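Local coordinates for protein lactate racemase (Thermoanaerobacterium thermosaccharolyticum, PDB 2YJG) that catalyses the interconversion of L- and D-lactate, using a nickel-pincer nucleotide cofactor that is absent from this apoprotein, at residues Phe175-Gly178 and Gly182-Ser185; Asp223-Ala228 and His254-His259; Pro208-Arg211 and Asn217-Ile220; Lys152-Lys157 and Val193-Ala198. One frame throughout, in Å; residues are numbered along the deposited sequence.

Interaction 1: residues Phe175-Gly178 and Gly182-Ser185; sequences FFAG and GRKS. With EDO (1,2-ethanediol), chain F.
Lys184 and Arg183, neighbours on one short 3-10 turn, both meet Ala177, the arginine only with its guanidinium end, and so bring together two loops of the probable active site of lactate racemase. Lys184 is, by similarity, the residue that carries the nickel cofactor covalently, and the Ala177 loop directly follows His174, a probable proton donor and acceptor. The Arg183 guanidinium reaches Ala177 with its edge: the carbonyl O of Ala177 lies near the plane of the group, 2.9 Å from Arg183 NH2. A first torsion of 73° sets CG between the backbone N and carbonyl carbon of Arg183, and the bend at chi2 then turns the chain back across the gap. NH1 is bonded to the carbonyl oxygens of Gly181 and Phe179 and NE to His221 ND1, which probably limits rotation of the flat group. Lys184 runs alongside the Ala177 methyl, with CB of Ala177 4.3 Å from CD of Lys184; Ala177 thus meets a guanidinium edge at its carbonyl and an aliphatic chain at its methyl. Beyond CD the lysine bends at chi3 and carries its amine to where the cofactor would probably lie, beside an ethanediol, probably from the crystallisation liquor. Phe176 does not touch the 182-185 segment but borders the same ethanediol, its ring approached obliquely, with CZ 3.7 Å from C2 of the diol. At the other end of that molecule, Lys184 NZ donates a hydrogen bond to O1 of the diol over 2.7 Å.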
loop_
_atom_site.group_PDB
_atom_site.type_symbol
_atom_site.label_atom_id
_atom_site.label_comp_id
_atom_site.label_asym_id
_atom_site.label_seq_id
_atom_site.Cartn_x
_atom_site.Cartn_y
_atom_site.Cartn_z
ATOM N N PHE A 175 -26.575 -8.513 17.162
ATOM C CA PHE A 175 -27.685 -9.376 17.504
ATOM C C PHE A 175 -27.385 -10.575 18.432
ATOM O O PHE A 175 -28.335 -11.218 18.923
ATOM C CB PHE A 175 -28.441 -9.822 16.275
ATOM C CG PHE A 175 -27.731 -10.840 15.371
ATOM C CD1 PHE A 175 -26.361 -10.767 15.118
ATOM C CD2 PHE A 175 -28.470 -11.812 14.727
ATOM C CE1 PHE A 175 -25.780 -11.669 14.302
ATOM C CE2 PHE A 175 -27.869 -12.723 13.866
ATOM C CZ PHE A 175 -26.493 -12.594 13.645
ATOM N N PHE A 176 -26.115 -10.905 18.645
ATOM C CA PHE A 176 -25.803 -11.850 19.755
ATOM C C PHE A 176 -24.675 -11.458 20.695
ATOM O O PHE A 176 -24.638 -11.982 21.773
ATOM C CB PHE A 176 -25.616 -13.306 19.254
ATOM C CG PHE A 176 -24.557 -13.490 18.230
ATOM C CD1 PHE A 176 -23.240 -13.681 18.615
ATOM C CD2 PHE A 176 -24.883 -13.583 16.871
ATOM C CE1 PHE A 176 -22.231 -13.903 17.680
ATOM C CE2 PHE A 176 -23.891 -13.813 15.914
ATOM C CZ PHE A 176 -22.565 -13.966 16.300
ATOM N N ALA A 177 -23.748 -10.597 20.292
ATOM C CA ALA A 177 -22.745 -10.049 21.192
ATOM C C ALA A 177 -23.189 -8.764 21.898
ATOM O O ALA A 177 -22.431 -8.191 22.657
ATOM C CB ALA A 177 -21.431 -9.758 20.423
ATOM N N GLY A 178 -24.410 -8.308 21.627
ATOM C CA GLY A 178 -24.982 -7.132 22.304
ATOM C C GLY A 178 -24.639 -5.870 21.577
ATOM O O GLY A 178 -25.522 -5.155 21.064
ATOM N N GLY A 182 -15.005 -2.390 21.505
ATOM C CA GLY A 182 -14.284 -2.646 22.753
ATOM C C GLY A 182 -13.530 -3.955 22.607
ATOM O O GLY A 182 -12.795 -4.154 21.603
ATOM N N ARG A 183 -13.795 -4.863 23.524
ATOM C CA ARG A 183 -13.213 -6.201 23.614
ATOM C C ARG A 183 -13.212 -7.054 22.359
ATOM O O ARG A 183 -12.444 -7.930 22.239
ATOM C CB ARG A 183 -13.877 -6.996 24.762
ATOM C CG ARG A 183 -15.293 -7.470 24.497
ATOM C CD ARG A 183 -16.332 -6.374 24.115
ATOM N NE ARG A 183 -17.721 -6.831 24.034
ATOM C CZ ARG A 183 -18.576 -6.563 23.060
ATOM N NH1 ARG A 183 -18.294 -5.768 22.064
ATOM N NH2 ARG A 183 -19.770 -7.053 23.117
ATOM N N LYS A 184 -14.101 -6.781 21.439
ATOM C CA LYS A 184 -14.135 -7.543 20.170
ATOM C C LYS A 184 -12.898 -7.390 19.286
ATOM O O LYS A 184 -12.647 -8.208 18.368
ATOM C CB LYS A 184 -15.410 -7.253 19.348
ATOM C CG LYS A 184 -16.578 -8.106 19.761
ATOM C CD LYS A 184 -17.775 -8.106 18.776
ATOM C CE LYS A 184 -17.551 -9.046 17.624
ATOM N NZ LYS A 184 -18.778 -9.101 16.822
ATOM N N SER A 185 -12.130 -6.344 19.527
ATOM C CA SER A 185 -10.816 -6.225 18.884
ATOM C C SER A 185 -9.892 -7.409 19.276
ATOM O O SER A 185 -8.955 -7.711 18.544
ATOM C CB SER A 185 -10.174 -4.880 19.216
ATOM O OG SER A 185 -10.942 -3.817 18.670
HETATM C C1 EDO F . -18.975 -11.363 13.703
HETATM O O1 EDO F . -18.303 -10.801 14.836
HETATM C C2 EDO F . -20.153 -12.200 14.143
HETATM O O2 EDO F . -20.025 -13.498 13.555
#

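Interaction 2: residues Asp223-Ala228 and His254-His259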
loop_
_atom_site.group_PDB
_atom_site.type_symbol
_atom_site.label_atom_id
_atom_site.label_comp_id
_atom_site.label_asym_id
_atom_site.label_seq_id
_atom_site.Cartn_x
_atom_site.Cartn_y
_atom_site.Cartn_z
ATOM N N ASP A 223 -16.792 -14.067 27.922
ATOM C CA ASP A 223 -15.512 -14.598 27.397
ATOM C C ASP A 223 -14.677 -13.521 26.717
ATOM O O ASP A 223 -13.450 -13.508 26.898
ATOM C CB ASP A 223 -15.728 -15.839 26.485
ATOM C CG ASP A 223 -15.753 -17.171 27.293
ATOM O OD1 ASP A 223 -15.875 -17.138 28.568
ATOM O OD2 ASP A 223 -15.629 -18.202 26.652
ATOM N N MET A 224 -15.321 -12.609 25.957
ATOM C CA MET A 224 -14.608 -11.558 25.260
ATOM C C MET A 224 -13.942 -10.593 26.221
ATOM O O MET A 224 -12.812 -10.142 25.994
ATOM C CB MET A 224 -15.587 -10.798 24.348
ATOM C CG MET A 224 -16.219 -11.631 23.207
ATOM S SD MET A 224 -17.475 -10.590 22.379
ATOM C CE MET A 224 -17.847 -11.572 20.851
ATOM N N ILE A 225 -14.660 -10.259 27.282
ATOM C CA ILE A 225 -14.213 -9.312 28.301
ATOM C C ILE A 225 -12.977 -9.894 28.986
ATOM O O ILE A 225 -11.960 -9.198 29.180
ATOM C CB ILE A 225 -15.351 -9.012 29.267
ATOM C CG1 ILE A 225 -16.335 -8.035 28.602
ATOM C CG2 ILE A 225 -14.823 -8.510 30.619
ATOM C CD1 ILE A 225 -15.757 -6.709 28.277
ATOM N N TYR A 226 -13.063 -11.184 29.309
ATOM C CA TYR A 226 -11.927 -11.844 29.948
ATOM C C TYR A 226 -10.740 -11.920 29.030
ATOM O O TYR A 226 -9.600 -11.619 29.466
ATOM C CB TYR A 226 -12.313 -13.214 30.407
ATOM C CG TYR A 226 -11.239 -13.940 31.155
ATOM C CD1 TYR A 226 -10.259 -14.707 30.494
ATOM C CD2 TYR A 226 -11.254 -13.951 32.546
ATOM C CE1 TYR A 226 -9.314 -15.437 31.235
ATOM C CE2 TYR A 226 -10.338 -14.671 33.265
ATOM C CZ TYR A 226 -9.369 -15.390 32.625
ATOM O OH TYR A 226 -8.470 -16.056 33.444
ATOM N N ALA A 227 -10.977 -12.292 27.755
ATOM C CA ALA A 227 -9.939 -12.263 26.693
ATOM C C ALA A 227 -9.243 -10.937 26.614
ATOM O O ALA A 227 -8.005 -10.898 26.506
ATOM C CB ALA A 227 -10.523 -12.626 25.297
ATOM N N ALA A 228 -10.000 -9.840 26.650
ATOM C CA ALA A 228 -9.388 -8.495 26.541
ATOM C C ALA A 228 -8.493 -8.195 27.755
ATOM O O ALA A 228 -7.365 -7.649 27.623
ATOM C CB ALA A 228 -10.464 -7.420 26.381
ATOM N N HIS A 254 -10.466 3.239 29.176
ATOM C CA HIS A 254 -10.445 1.888 29.685
ATOM C C HIS A 254 -11.247 0.987 28.746
ATOM O O HIS A 254 -12.328 1.398 28.268
ATOM C CB HIS A 254 -11.070 1.905 31.067
ATOM C CG HIS A 254 -11.010 0.616 31.797
ATOM N ND1 HIS A 254 -11.871 -0.436 31.550
ATOM C CD2 HIS A 254 -10.244 0.239 32.851
ATOM C CE1 HIS A 254 -11.588 -1.428 32.374
ATOM N NE2 HIS A 254 -10.598 -1.046 33.166
ATOM N N SER A 255 -10.711 -0.179 28.438
ATOM C CA SER A 255 -11.294 -0.977 27.339
ATOM C C SER A 255 -12.732 -1.421 27.629
ATOM O O SER A 255 -13.530 -1.622 26.707
ATOM C CB SER A 255 -10.408 -2.164 26.980
ATOM O OG SER A 255 -10.639 -3.280 27.813
ATOM N N GLU A 256 -13.055 -1.583 28.905
ATOM C CA GLU A 256 -14.411 -1.852 29.346
ATOM C C GLU A 256 -15.206 -0.572 29.631
ATOM O O GLU A 256 -16.287 -0.417 29.107
ATOM C CB GLU A 256 -14.445 -2.851 30.559
ATOM C CG GLU A 256 -15.797 -3.480 30.685
ATOM C CD GLU A 256 -15.923 -4.695 31.652
ATOM O OE1 GLU A 256 -14.916 -5.190 32.198
ATOM O OE2 GLU A 256 -17.090 -5.166 31.814
ATOM N N LYS A 257 -14.728 0.327 30.495
ATOM C CA LYS A 257 -15.534 1.452 30.925
ATOM C C LYS A 257 -15.847 2.405 29.773
ATOM O O LYS A 257 -16.942 2.964 29.732
ATOM C CB LYS A 257 -14.861 2.194 32.097
ATOM C CG LYS A 257 -14.792 1.340 33.375
ATOM C CD LYS A 257 -13.989 2.039 34.502
ATOM C CE LYS A 257 -13.754 1.174 35.747
ATOM N NZ LYS A 257 -13.129 -0.090 35.339
ATOM N N ALA A 258 -14.878 2.666 28.872
ATOM C CA ALA A 258 -15.112 3.546 27.730
ATOM C C ALA A 258 -16.111 2.921 26.748
ATOM O O ALA A 258 -16.937 3.630 26.242
ATOM C CB ALA A 258 -13.809 3.955 26.993
ATOM N N HIS A 259 -16.011 1.605 26.533
ATOM C CA HIS A 259 -16.919 0.841 25.680
ATOM C C HIS A 259 -18.318 0.921 26.226
ATOM O O HIS A 259 -19.264 1.224 25.489
ATOM C CB HIS A 259 -16.488 -0.606 25.568
ATOM C CG HIS A 259 -17.417 -1.466 24.737
ATOM N ND1 HIS A 259 -17.639 -1.275 23.372
ATOM C CD2 HIS A 259 -18.153 -2.552 25.083
ATOM C CE1 HIS A 259 -18.486 -2.191 22.940
ATOM N NE2 HIS A 259 -18.809 -2.979 23.951
#
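Glu256 lies with its extended side chain across that of Ile225, the two running at about a right angle. From CB, which points at helix 219-230, the chain continues with CG anti to the backbone N (chi1 -160°), and this carries the glutamate out over the isoleucine. CG is the first atom to touch, 4.0 Å from Ile225 CD1. The carboxylate carbon CD comes to 3.9 Å from the same methyl and also nears Ile225 CG2. At the tip the two oxygens part: OE1 is 3.7 Å from Ile225 CG2, while OE2 stays nearer Ile225 CD1. A carboxylate thus rests on two methyl groups by van der Waals contact. The contact joins helix 219-230 to the turn leading into helix 257-270, two elements linked in the chain by the antiparallel strands 233-241 and 247-253 of the mixed sheet. His254 holds the entry to the second helix, its ND1 accepting from the backbone N of Glu256 and of Lys257, each at 3.1 Å and each donor tilted from the ring plane. Because ND1 accepts both bonds it is not likely to carry a proton, consistent with a neutral imidazole protonated on NE2. An alanine in place of Glu256 would probably leave the two methyls of Ile225 without their cover on this side and open a gap between the helices. Beside this pair, Ser255 points at helix 219-230, its OG 4.4 Å from Ala228 CB, and it also packs on Leu233 and Ile236 of the sheet.

Interaction 3: residues Pro208-Arg211 and Asn217-Ile220; sequences PYAR and NNPI
Tyr209 and Asn217 meet because the tyrosine CG stands anti to its carbonyl carbon, beside the backbone N (chi1 -64°), which lays one ring face under the asparagine. Asn217 CB sits over the ring centre, 3.6 Å from the centroid and 10° off the normal, a CH-pi contact. The amide that follows is steeply inclined to the ring, the planes 68° apart, and brings Asn217 OD1 to 3.1 Å from Tyr209 CE2. Both residues also touch a crystal neighbour, so lattice contacts may influence this pairing. Next along, Asn218 has CG trans to its own N and lies against the backbone of Tyr209 and Ala210; its CB is 3.4 Å from Tyr209 O. Asn218 is the N-cap of helix 219-230: its OD1 accepts from Ile220 N at 3.0 Å, the donor tilted from the carbonyl plane. Its ND2 donates to Phe176 O and to Val214 O, which ties the helix start to two loops. Replacing Asn218 by an alanine would probably leave the Ile220 amide without this acceptor and the carbonyls of Phe176 and Val214 without a buried donor. Facing the cap, Ala210 is the centre of an inverse gamma turn, with a weak bond from Arg211 N to Tyr209 O. The Ala210 methyl packs on Ile220 CD1 at 3.9 Å, though its CB does not point straight at the helix. The Arg211 CB points away from segment 217-220, and its NH1 donates to Ala210 O at 2.8 Å from above the carbonyl plane.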
loop_
_atom_site.group_PDB
_atom_site.type_symbol
_atom_site.label_atom_id
_atom_site.label_comp_id
_atom_site.label_asym_id
_atom_site.label_seq_id
_atom_site.Cartn_x
_atom_site.Cartn_y
_atom_site.Cartn_z
ATOM N N PRO A 208 -30.223 -17.109 26.792
ATOM C CA PRO A 208 -31.219 -16.092 26.539
ATOM C C PRO A 208 -30.690 -14.655 26.573
ATOM O O PRO A 208 -31.395 -13.714 26.142
ATOM C CB PRO A 208 -32.235 -16.319 27.665
ATOM C CG PRO A 208 -31.574 -17.222 28.664
ATOM C CD PRO A 208 -30.551 -17.983 27.948
ATOM N N TYR A 209 -29.445 -14.494 27.031
ATOM C CA TYR A 209 -28.765 -13.205 27.076
ATOM C C TYR A 209 -27.914 -12.889 25.874
ATOM O O TYR A 209 -27.348 -11.811 25.831
ATOM C CB TYR A 209 -27.896 -13.042 28.369
ATOM C CG TYR A 209 -28.749 -13.055 29.608
ATOM C CD1 TYR A 209 -29.411 -11.882 30.002
ATOM C CD2 TYR A 209 -28.968 -14.231 30.345
ATOM C CE1 TYR A 209 -30.266 -11.857 31.099
ATOM C CE2 TYR A 209 -29.824 -14.206 31.483
ATOM C CZ TYR A 209 -30.440 -12.991 31.859
ATOM O OH TYR A 209 -31.307 -12.876 32.921
ATOM N N ALA A 210 -27.784 -13.815 24.930
ATOM C CA ALA A 210 -27.015 -13.617 23.716
ATOM C C ALA A 210 -27.955 -12.970 22.692
ATOM O O ALA A 210 -28.528 -13.646 21.830
ATOM C CB ALA A 210 -26.470 -15.013 23.216
ATOM N N ARG A 211 -28.219 -11.681 22.902
ATOM C CA ARG A 211 -29.244 -10.946 22.152
ATOM C C ARG A 211 -28.803 -9.493 21.901
ATOM O O ARG A 211 -27.901 -8.961 22.562
ATOM C CB ARG A 211 -30.537 -10.880 22.947
ATOM C CG ARG A 211 -31.276 -12.203 23.084
ATOM C CD ARG A 211 -31.665 -12.851 21.868
ATOM N NE ARG A 211 -32.458 -14.012 22.283
ATOM C CZ ARG A 211 -31.932 -15.164 22.685
ATOM N NH1 ARG A 211 -30.609 -15.372 22.602
ATOM N NH2 ARG A 211 -32.761 -16.134 23.097
ATOM N N ASN A 217 -24.661 -10.696 31.672
ATOM C CA ASN A 217 -25.062 -12.120 31.731
ATOM C C ASN A 217 -24.976 -12.787 30.366
ATOM O O ASN A 217 -25.405 -13.952 30.200
ATOM C CB ASN A 217 -26.454 -12.285 32.355
ATOM C CG ASN A 217 -26.501 -13.388 33.382
ATOM O OD1 ASN A 217 -27.557 -14.035 33.602
ATOM N ND2 ASN A 217 -25.356 -13.635 34.021
ATOM N N ASN A 218 -24.464 -12.038 29.386
ATOM C CA ASN A 218 -24.219 -12.556 28.012
ATOM C C ASN A 218 -22.907 -13.324 28.007
ATOM O O ASN A 218 -21.846 -12.728 28.212
ATOM C CB ASN A 218 -24.186 -11.418 26.950
ATOM C CG ASN A 218 -23.976 -11.916 25.554
ATOM O OD1 ASN A 218 -23.509 -13.045 25.357
ATOM N ND2 ASN A 218 -24.423 -11.130 24.547
ATOM N N PRO A 219 -22.964 -14.659 27.836
ATOM C CA PRO A 219 -21.735 -15.429 28.044
ATOM C C PRO A 219 -20.695 -15.232 26.953
ATOM O O PRO A 219 -19.532 -15.446 27.220
ATOM C CB PRO A 219 -22.238 -16.873 28.027
ATOM C CG PRO A 219 -23.448 -16.844 27.161
ATOM C CD PRO A 219 -24.097 -15.555 27.523
ATOM N N ILE A 220 -21.127 -14.838 25.753
ATOM C CA ILE A 220 -20.224 -14.543 24.636
ATOM C C ILE A 220 -19.384 -13.351 25.037
ATOM O O ILE A 220 -18.146 -13.359 25.000
ATOM C CB ILE A 220 -20.998 -14.221 23.291
ATOM C CG1 ILE A 220 -21.785 -15.439 22.881
ATOM C CG2 ILE A 220 -19.979 -13.874 22.214
ATOM C CD1 ILE A 220 -22.885 -15.312 21.841
#

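Interaction 4: residues Lys152-Lys157 and Val193-Ala198; sequences KLEINK and VQCILA
Cys195 pushes its sulfur from helix 193-198 against the backbone of strand 152-156, and this single thiol forms the tight part of the contact. With SG anti to the carbonyl carbon of Cys195 (chi1 -69°), the sulfur is directed at the peptide groups around Leu153. Glu154 N donates a weak hydrogen bond to Cys195 SG, 3.3 Å long, and Lys152 O lies equally near that sulfur. Between them, Leu153 CA is 3.9 Å from Cys195 SG. The axes of strand 152-156 and helix 193-198 come within 8.0 Å, their N-to-C directions 128° apart, a close packing that a small side chain permits. The strand pairs in an antiparallel hairpin with 141-146, while its other edge bonds to the backbone at Ser192 and Ile190, so the helix follows directly on a chain run that is stitched to this strand. Toward solvent the contact is looser. Glu154 reaches out past the sulfur, its OE1 4.0 Å from Cys195 SG, and finds its main protein partner in Ser192: the OG of Ser192, hydrogen-bonded to Glu154 OE1, accepts from Cys195 N. A water closes the outer side: it donates to Glu154 OE1 over 2.6 Å and, weakly, to Gln194 OE1 over 3.4 Å. The exposed Lys152 side chain turns from the helix. Inside, then, a soft and weakly accepting sulfur meets a backbone amide, whereas outside a shared water lies between two acceptor oxygens; its short donation to Glu154 is consistent with an ionised carboxylate there.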
loop_
_atom_site.group_PDB
_atom_site.type_symbol
_atom_site.label_atom_id
_atom_site.label_comp_id
_atom_site.label_asym_id
_atom_site.label_seq_id
_atom_site.Cartn_x
_atom_site.Cartn_y
_atom_site.Cartn_z
ATOM N N LYS A 152 -9.567 -22.604 25.951
ATOM C CA LYS A 152 -8.272 -21.958 25.730
ATOM C C LYS A 152 -8.457 -20.605 25.005
ATOM O O LYS A 152 -9.440 -20.422 24.258
ATOM C CB LYS A 152 -7.394 -22.834 24.852
ATOM C CG LYS A 152 -6.681 -23.938 25.576
ATOM C CD LYS A 152 -5.902 -24.812 24.572
ATOM C CE LYS A 152 -5.607 -26.167 25.165
ATOM N NZ LYS A 152 -5.182 -25.959 26.554
ATOM N N LEU A 153 -7.510 -19.705 25.225
ATOM C CA LEU A 153 -7.475 -18.396 24.588
ATOM C C LEU A 153 -6.124 -18.235 23.872
ATOM O O LEU A 153 -5.067 -18.260 24.517
ATOM C CB LEU A 153 -7.659 -17.310 25.652
ATOM C CG LEU A 153 -7.503 -15.858 25.186
ATOM C CD1 LEU A 153 -8.518 -15.683 24.046
ATOM C CD2 LEU A 153 -7.697 -14.853 26.299
ATOM N N GLU A 154 -6.150 -18.141 22.550
ATOM C CA GLU A 154 -4.928 -17.979 21.750
ATOM C C GLU A 154 -5.087 -16.697 20.984
ATOM O O GLU A 154 -6.100 -16.536 20.289
ATOM C CB GLU A 154 -4.768 -19.155 20.788
ATOM C CG GLU A 154 -4.882 -20.496 21.571
ATOM C CD GLU A 154 -5.123 -21.724 20.736
ATOM O OE1 GLU A 154 -5.749 -21.646 19.656
ATOM O OE2 GLU A 154 -4.679 -22.811 21.205
ATOM N N ILE A 155 -4.144 -15.775 21.139
ATOM C CA ILE A 155 -4.188 -14.532 20.355
ATOM C C ILE A 155 -2.876 -14.245 19.595
ATOM O O ILE A 155 -1.845 -14.867 19.866
ATOM C CB ILE A 155 -4.691 -13.358 21.155
ATOM C CG1 ILE A 155 -3.774 -12.987 22.337
ATOM C CG2 ILE A 155 -6.116 -13.662 21.724
ATOM C CD1 ILE A 155 -3.995 -11.603 22.863
ATOM N N ASN A 156 -2.935 -13.326 18.639
ATOM C CA ASN A 156 -1.736 -12.899 17.891
ATOM C C ASN A 156 -0.572 -12.497 18.823
ATOM O O ASN A 156 -0.722 -11.639 19.742
ATOM C CB ASN A 156 -2.102 -11.724 16.992
ATOM C CG ASN A 156 -1.143 -11.508 15.847
ATOM O OD1 ASN A 156 0.030 -11.147 16.045
ATOM N ND2 ASN A 156 -1.649 -11.669 14.635
ATOM N N LYS A 157 0.582 -13.119 18.559
ATOM C CA LYS A 157 1.811 -12.895 19.345
ATOM C C LYS A 157 2.277 -11.442 19.431
ATOM O O LYS A 157 2.804 -11.008 20.431
ATOM C CB LYS A 157 2.975 -13.722 18.742
ATOM C CG LYS A 157 3.781 -14.456 19.835
ATOM C CD LYS A 157 4.688 -15.609 19.290
ATOM C CE LYS A 157 5.513 -15.197 18.060
ATOM N NZ LYS A 157 6.448 -16.304 17.555
ATOM N N VAL A 193 -8.530 -19.159 14.820
ATOM C CA VAL A 193 -9.822 -19.560 14.204
ATOM C C VAL A 193 -10.599 -20.464 15.201
ATOM O O VAL A 193 -11.799 -20.356 15.324
ATOM C CB VAL A 193 -9.701 -20.236 12.818
ATOM C CG1 VAL A 193 -11.070 -20.646 12.290
ATOM C CG2 VAL A 193 -9.034 -19.327 11.801
ATOM N N GLN A 194 -9.899 -21.335 15.916
ATOM C CA GLN A 194 -10.561 -22.260 16.851
ATOM C C GLN A 194 -11.216 -21.515 17.982
ATOM O O GLN A 194 -12.336 -21.819 18.364
ATOM C CB GLN A 194 -9.545 -23.280 17.389
ATOM C CG GLN A 194 -10.119 -24.413 18.259
ATOM C CD GLN A 194 -9.090 -25.587 18.582
ATOM O OE1 GLN A 194 -8.094 -25.802 17.869
ATOM N NE2 GLN A 194 -9.376 -26.343 19.656
ATOM N N CYS A 195 -10.540 -20.504 18.526
ATOM C CA CYS A 195 -11.126 -19.731 19.583
ATOM C C CYS A 195 -12.339 -18.973 19.074
ATOM O O CYS A 195 -13.327 -18.850 19.775
ATOM C CB CYS A 195 -10.120 -18.752 20.177
ATOM S SG CYS A 195 -8.761 -19.538 21.124
ATOM N N ILE A 196 -12.267 -18.477 17.846
ATOM C CA ILE A 196 -13.374 -17.722 17.278
ATOM C C ILE A 196 -14.589 -18.620 17.148
ATOM O O ILE A 196 -15.683 -18.281 17.564
ATOM C CB ILE A 196 -12.983 -17.085 15.927
ATOM C CG1 ILE A 196 -11.859 -16.040 16.154
ATOM C CG2 ILE A 196 -14.170 -16.442 15.312
ATOM C CD1 ILE A 196 -11.211 -15.419 14.856
ATOM N N LEU A 197 -14.405 -19.781 16.556
ATOM C CA LEU A 197 -15.529 -20.687 16.361
ATOM C C LEU A 197 -16.111 -21.076 17.719
ATOM O O LEU A 197 -17.341 -21.091 17.884
ATOM C CB LEU A 197 -15.045 -21.910 15.556
ATOM C CG LEU A 197 -14.757 -21.666 14.107
ATOM C CD1 LEU A 197 -14.109 -22.832 13.344
ATOM C CD2 LEU A 197 -16.040 -21.314 13.325
ATOM N N ALA A 198 -15.292 -21.331 18.718
ATOM C CA ALA A 198 -15.780 -21.740 20.071
ATOM C C ALA A 198 -16.631 -20.642 20.703
ATOM O O ALA A 198 -17.597 -20.919 21.402
ATOM C CB ALA A 198 -14.614 -22.102 21.030
HETATM O O HOH W 1 -5.843 -23.289 17.696
#

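In the fold
Interaction 1 lies at the probable catalytic site: its Lys184 side chain is about 6 Å from that of His200, the likely nickel ligand, and about 3 Å from a bound sulfate. Helix 219-230 carries a segment of interactions 2 and 3 and touches interactions 1 and 4. Its start, in interaction 3, packs on interaction 1 through Phe176 CD1 and Ile220 CD1, 3.6 Å apart. One turn on, Met224 CB of interaction 2 lies 3.3 Å from Arg183 CG, and Ala227 CA of the same segment meets Leu153 CD2 of interaction 4 at 3.4 Å. Interaction 4 closes a loop that contains interaction 1 without touching it, their nearest atoms being about 7 Å apart.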